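Side-chain contact in quinone oxidoreductase 1 (Escherichia coli, PDB 1QOR), which catalyses the one-electron reduction of quinones to semiquinones with NADPH as the electron donor, working as a homodimer: residues L126-L131 with G151-I156. Sequence-based numbering, arbitrary orientation.
With NDP (NADPH dihydro-nicotinamide-adenine-dinucleotide phosphate), chain D.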
ATOM      1  N   LEU A 126      16.179 -15.109   3.258  1.00 20.03           N
ATOM      2  CA  LEU A 126      16.149 -14.105   2.176  1.00 19.08           C
ATOM      3  C   LEU A 126      14.864 -13.273   2.354  1.00 18.79           C
ATOM      4  O   LEU A 126      14.835 -12.046   2.085  1.00 19.63           O
ATOM      5  CB  LEU A 126      16.150 -14.816   0.820  1.00 19.21           C
ATOM      6  CG  LEU A 126      17.443 -15.572   0.440  1.00 20.19           C
ATOM      7  CD1 LEU A 126      17.227 -16.193  -0.907  1.00 22.06           C
ATOM      8  CD2 LEU A 126      18.643 -14.643   0.325  1.00 18.45           C
ATOM      9  N   THR A 127      13.790 -13.937   2.781  1.00 15.86           N
ATOM     10  CA  THR A 127      12.544 -13.241   3.048  1.00 17.28           C
ATOM     11  C   THR A 127      12.730 -12.242   4.217  1.00 18.26           C
ATOM     12  O   THR A 127      12.382 -11.061   4.115  1.00 16.92           O
ATOM     13  CB  THR A 127      11.470 -14.228   3.441  1.00 16.61           C
ATOM     14  OG1 THR A 127      11.338 -15.178   2.388  1.00 22.08           O
ATOM     15  CG2 THR A 127      10.139 -13.529   3.652  1.00 15.04           C
ATOM     16  N   VAL A 128      13.361 -12.694   5.303  1.00 19.01           N
ATOM     17  CA  VAL A 128      13.542 -11.796   6.438  1.00 18.77           C
ATOM     18  C   VAL A 128      14.424 -10.638   6.019  1.00 18.58           C
ATOM     19  O   VAL A 128      14.168  -9.486   6.375  1.00 18.21           O
ATOM     20  CB  VAL A 128      14.094 -12.530   7.688  1.00 18.25           C
ATOM     21  CG1 VAL A 128      14.618 -11.528   8.716  1.00 17.77           C
ATOM     22  CG2 VAL A 128      12.997 -13.390   8.284  1.00 16.33           C
ATOM     23  N   TYR A 129      15.430 -10.927   5.211  1.00 18.15           N
ATOM     24  CA  TYR A 129      16.302  -9.868   4.772  1.00 17.74           C
ATOM     25  C   TYR A 129      15.558  -8.779   3.972  1.00 18.00           C
ATOM     26  O   TYR A 129      15.693  -7.581   4.293  1.00 17.51           O
ATOM     27  CB  TYR A 129      17.468 -10.438   3.948  1.00 19.14           C
ATOM     28  CG  TYR A 129      18.326  -9.376   3.286  1.00 21.11           C
ATOM     29  CD1 TYR A 129      19.267  -8.654   4.015  1.00 21.90           C
ATOM     30  CD2 TYR A 129      18.187  -9.092   1.918  1.00 24.50           C
ATOM     31  CE1 TYR A 129      20.044  -7.704   3.424  1.00 23.39           C
ATOM     32  CE2 TYR A 129      18.973  -8.129   1.298  1.00 25.48           C
ATOM     33  CZ  TYR A 129      19.899  -7.459   2.063  1.00 26.88           C
ATOM     34  OH  TYR A 129      20.767  -6.608   1.444  1.00 32.03           O
ATOM     35  N   TYR A 130      14.804  -9.138   2.923  1.00 15.78           N
ATOM     36  CA  TYR A 130      14.169  -8.049   2.160  1.00 16.60           C
ATOM     37  C   TYR A 130      13.071  -7.374   2.983  1.00 16.37           C
ATOM     38  O   TYR A 130      12.900  -6.157   2.931  1.00 17.87           O
ATOM     39  CB  TYR A 130      13.680  -8.478   0.755  1.00 15.54           C
ATOM     40  CG  TYR A 130      12.306  -9.120   0.718  1.00 14.90           C
ATOM     41  CD1 TYR A 130      11.144  -8.366   0.879  1.00 14.29           C
ATOM     42  CD2 TYR A 130      12.170 -10.487   0.484  1.00 13.71           C
ATOM     43  CE1 TYR A 130       9.860  -8.990   0.800  1.00 16.15           C
ATOM     44  CE2 TYR A 130      10.923 -11.098   0.412  1.00 14.54           C
ATOM     45  CZ  TYR A 130       9.767 -10.357   0.565  1.00 15.55           C
ATOM     46  OH  TYR A 130       8.528 -11.014   0.472  1.00 18.68           O
ATOM     47  N   LEU A 131      12.341  -8.150   3.763  1.00 17.83           N
ATOM     48  CA  LEU A 131      11.317  -7.564   4.615  1.00 18.40           C
ATOM     49  C   LEU A 131      11.813  -6.461   5.586  1.00 18.80           C
ATOM     50  O   LEU A 131      11.236  -5.386   5.635  1.00 19.68           O
ATOM     51  CB  LEU A 131      10.654  -8.658   5.431  1.00 17.27           C
ATOM     52  CG  LEU A 131       9.641  -9.566   4.742  1.00 17.20           C
ATOM     53  CD1 LEU A 131       9.112 -10.569   5.763  1.00 13.34           C
ATOM     54  CD2 LEU A 131       8.503  -8.736   4.168  1.00 14.92           C
ATOM     55  N   GLY A 151       7.548 -19.186  14.224  1.00 20.37           N
ATOM     56  CA  GLY A 151       7.553 -20.029  13.028  1.00 17.17           C
ATOM     57  C   GLY A 151       8.860 -20.018  12.289  1.00 19.27           C
ATOM     58  O   GLY A 151       9.830 -19.432  12.758  1.00 19.51           O
ATOM     59  N   GLY A 152       8.894 -20.653  11.112  1.00 20.71           N
ATOM     60  CA  GLY A 152      10.121 -20.723  10.322  1.00 17.65           C
ATOM     61  C   GLY A 152      10.682 -19.353  10.057  1.00 19.07           C
ATOM     62  O   GLY A 152      11.827 -19.045  10.411  1.00 19.13           O
ATOM     63  N   VAL A 153       9.871 -18.510   9.425  1.00 17.91           N
ATOM     64  CA  VAL A 153      10.299 -17.163   9.149  1.00 17.61           C
ATOM     65  C   VAL A 153      10.383 -16.400  10.486  1.00 17.85           C
ATOM     66  O   VAL A 153      11.351 -15.666  10.714  1.00 18.13           O
ATOM     67  CB  VAL A 153       9.296 -16.434   8.189  1.00 17.36           C
ATOM     68  CG1 VAL A 153       9.611 -14.964   8.120  1.00 17.10           C
ATOM     69  CG2 VAL A 153       9.358 -17.018   6.783  1.00 15.68           C
ATOM     70  N   GLY A 154       9.390 -16.605  11.367  1.00 18.48           N
ATOM     71  CA  GLY A 154       9.331 -15.886  12.645  1.00 18.52           C
ATOM     72  C   GLY A 154      10.603 -15.909  13.490  1.00 19.11           C
ATOM     73  O   GLY A 154      11.183 -14.854  13.786  1.00 18.71           O
ATOM     74  N   LEU A 155      11.074 -17.111  13.798  1.00 18.20           N
ATOM     75  CA  LEU A 155      12.270 -17.281  14.608  1.00 20.00           C
ATOM     76  C   LEU A 155      13.509 -16.618  13.988  1.00 20.40           C
ATOM     77  O   LEU A 155      14.380 -16.095  14.724  1.00 21.19           O
ATOM     78  CB  LEU A 155      12.488 -18.770  14.918  1.00 21.06           C
ATOM     79  CG  LEU A 155      12.340 -19.277  16.372  1.00 23.55           C
ATOM     80  CD1 LEU A 155      11.427 -18.420  17.300  1.00 20.23           C
ATOM     81  CD2 LEU A 155      11.934 -20.736  16.341  1.00 21.20           C
ATOM     82  N   ILE A 156      13.606 -16.606  12.650  1.00 18.50           N
ATOM     83  CA  ILE A 156      14.728 -15.931  12.013  1.00 16.55           C
ATOM     84  C   ILE A 156      14.504 -14.416  12.167  1.00 16.72           C
ATOM     85  O   ILE A 156      15.449 -13.643  12.405  1.00 16.40           O
ATOM     86  CB  ILE A 156      14.855 -16.290  10.509  1.00 16.45           C
ATOM     87  CG1 ILE A 156      15.293 -17.740  10.351  1.00 17.10           C
ATOM     88  CG2 ILE A 156      15.845 -15.370   9.818  1.00 12.91           C
ATOM     89  CD1 ILE A 156      15.245 -18.260   8.884  1.00 18.60           C
TER
HETATM   90  PA  NDP D 350       5.484 -21.162   9.765  1.00 20.74           P
HETATM   91  O1A NDP D 350       6.511 -22.159  10.164  1.00 20.09           O
HETATM   92  O2A NDP D 350       5.594 -19.779  10.299  1.00 21.04           O
HETATM   93  O5B NDP D 350       4.055 -21.723   9.986  1.00 17.48           O
HETATM   94  C5B NDP D 350       2.899 -20.930   9.922  1.00 19.51           C
HETATM   95  C4B NDP D 350       2.566 -20.454  11.304  1.00 21.72           C
HETATM   96  O4B NDP D 350       1.574 -19.470  11.044  1.00 23.60           O
HETATM   97  C3B NDP D 350       1.900 -21.458  12.255  1.00 23.09           C
HETATM   98  O3B NDP D 350       2.922 -22.242  12.928  1.00 20.88           O
HETATM   99  C2B NDP D 350       0.983 -20.569  13.081  1.00 22.16           C
HETATM  100  O2B NDP D 350       1.688 -20.170  14.250  1.00 23.51           O
HETATM  101  C1B NDP D 350       0.655 -19.343  12.120  1.00 22.07           C
HETATM  102  N9A NDP D 350      -0.784 -19.466  11.841  1.00 22.32           N
HETATM  103  C8A NDP D 350      -1.760 -18.636  12.210  1.00 21.15           C
HETATM  104  N7A NDP D 350      -2.942 -19.117  11.807  1.00 20.68           N
HETATM  105  C5A NDP D 350      -2.652 -20.244  11.196  1.00 21.42           C
HETATM  106  C6A NDP D 350      -3.581 -21.112  10.636  1.00 21.51           C
HETATM  107  N6A NDP D 350      -4.889 -20.883  10.653  1.00 20.06           N
HETATM  108  N1A NDP D 350      -3.078 -22.214  10.080  1.00 21.55           N
HETATM  109  C2A NDP D 350      -1.744 -22.489  10.052  1.00 23.54           C
HETATM  110  N3A NDP D 350      -0.861 -21.649  10.599  1.00 23.95           N
HETATM  111  C4A NDP D 350      -1.314 -20.506  11.192  1.00 22.23           C
HETATM  112  O3  NDP D 350       5.689 -21.067   8.191  1.00 20.67           O
HETATM  113  PN  NDP D 350       6.797 -20.487   7.226  1.00 21.45           P
HETATM  114  O1N NDP D 350       7.970 -19.915   7.982  1.00 21.22           O
HETATM  115  O2N NDP D 350       7.053 -21.497   6.131  1.00 20.88           O
HETATM  116  O5D NDP D 350       5.926 -19.254   6.568  1.00 22.09           O
HETATM  117  C5D NDP D 350       5.314 -18.206   7.306  1.00 20.51           C
HETATM  118  C4D NDP D 350       4.430 -17.379   6.433  1.00 22.98           C
HETATM  119  O4D NDP D 350       5.223 -16.584   5.522  1.00 22.60           O
HETATM  120  C3D NDP D 350       3.477 -18.202   5.573  1.00 23.60           C
HETATM  121  O3D NDP D 350       2.190 -17.577   5.533  1.00 22.73           O
HETATM  122  C2D NDP D 350       4.180 -18.153   4.198  1.00 22.12           C
HETATM  123  O2D NDP D 350       3.280 -18.389   3.145  1.00 23.76           O
HETATM  124  C1D NDP D 350       4.719 -16.753   4.137  1.00 22.21           C
HETATM  125  N1N NDP D 350       5.948 -16.436   3.361  1.00 19.20           N
HETATM  126  C2N NDP D 350       5.950 -15.359   2.511  1.00 14.72           C
HETATM  127  C3N NDP D 350       7.108 -15.077   1.807  1.00 18.38           C
HETATM  128  C7N NDP D 350       7.177 -13.871   0.879  1.00 18.85           C
HETATM  129  O7N NDP D 350       8.211 -13.586   0.286  1.00 18.10           O
HETATM  130  N7N NDP D 350       6.058 -13.184   0.785  1.00 19.60           N
HETATM  131  C4N NDP D 350       8.252 -15.844   1.948  1.00 18.79           C
HETATM  132  C5N NDP D 350       8.233 -16.938   2.823  1.00 19.64           C
HETATM  133  C6N NDP D 350       7.070 -17.226   3.516  1.00 19.02           C
HETATM  134  P2B NDP D 350       0.878 -19.808  15.659  1.00 24.17           P
HETATM  135  O1X NDP D 350       1.907 -19.193  16.525  1.00 24.60           O
HETATM  136  O2X NDP D 350      -0.186 -18.871  15.275  1.00 26.23           O
HETATM  137  O3X NDP D 350       0.372 -21.119  16.108  1.00 25.09           O
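The Tyr130 ring meets NADPH at its edge: the carboxamide oxygen O7N lies in the ring plane and takes a hydrogen bond from Tyr130 OH over 2.6 Å. One face of the ring is backed by its own helix, with Thr127 O and Leu131 CG above the rim, and the ring also stacks with Tyr269. Thr127 CG2 sits above the nicotinamide face at its C4N rim, 3.4 Å from that hydride-donating carbon; OG1, nearer the edge, is 3.2 Å from C4N, and the hydroxyl is hydrogen-bonded to Leu123 O. A single cofactor thus ties two helices together, for on helix 152-164 Gly152 N donates an almost straight bond (173°) to phosphate oxygen O1A and Val153 N a more bent one to phosphate oxygen O1N, the diphosphate grip of a Rossmann fold. No hydrogen bond joins the two helices here, and the side chains that meet are aliphatic. Val128 CG2 wedges between Val153 CG1 at 3.7 Å and Ile156 CG2 at 3.8 Å, and also touches Val153 O; the valines pass side by side, pointing opposite ways. Lys124 and Trp160 extend this buried seam, which packs helix 115-135 against helix 152-164, following strand 143-146 of the parallel sheet, while helices 266-269 and 273-288 flank helix 115-135.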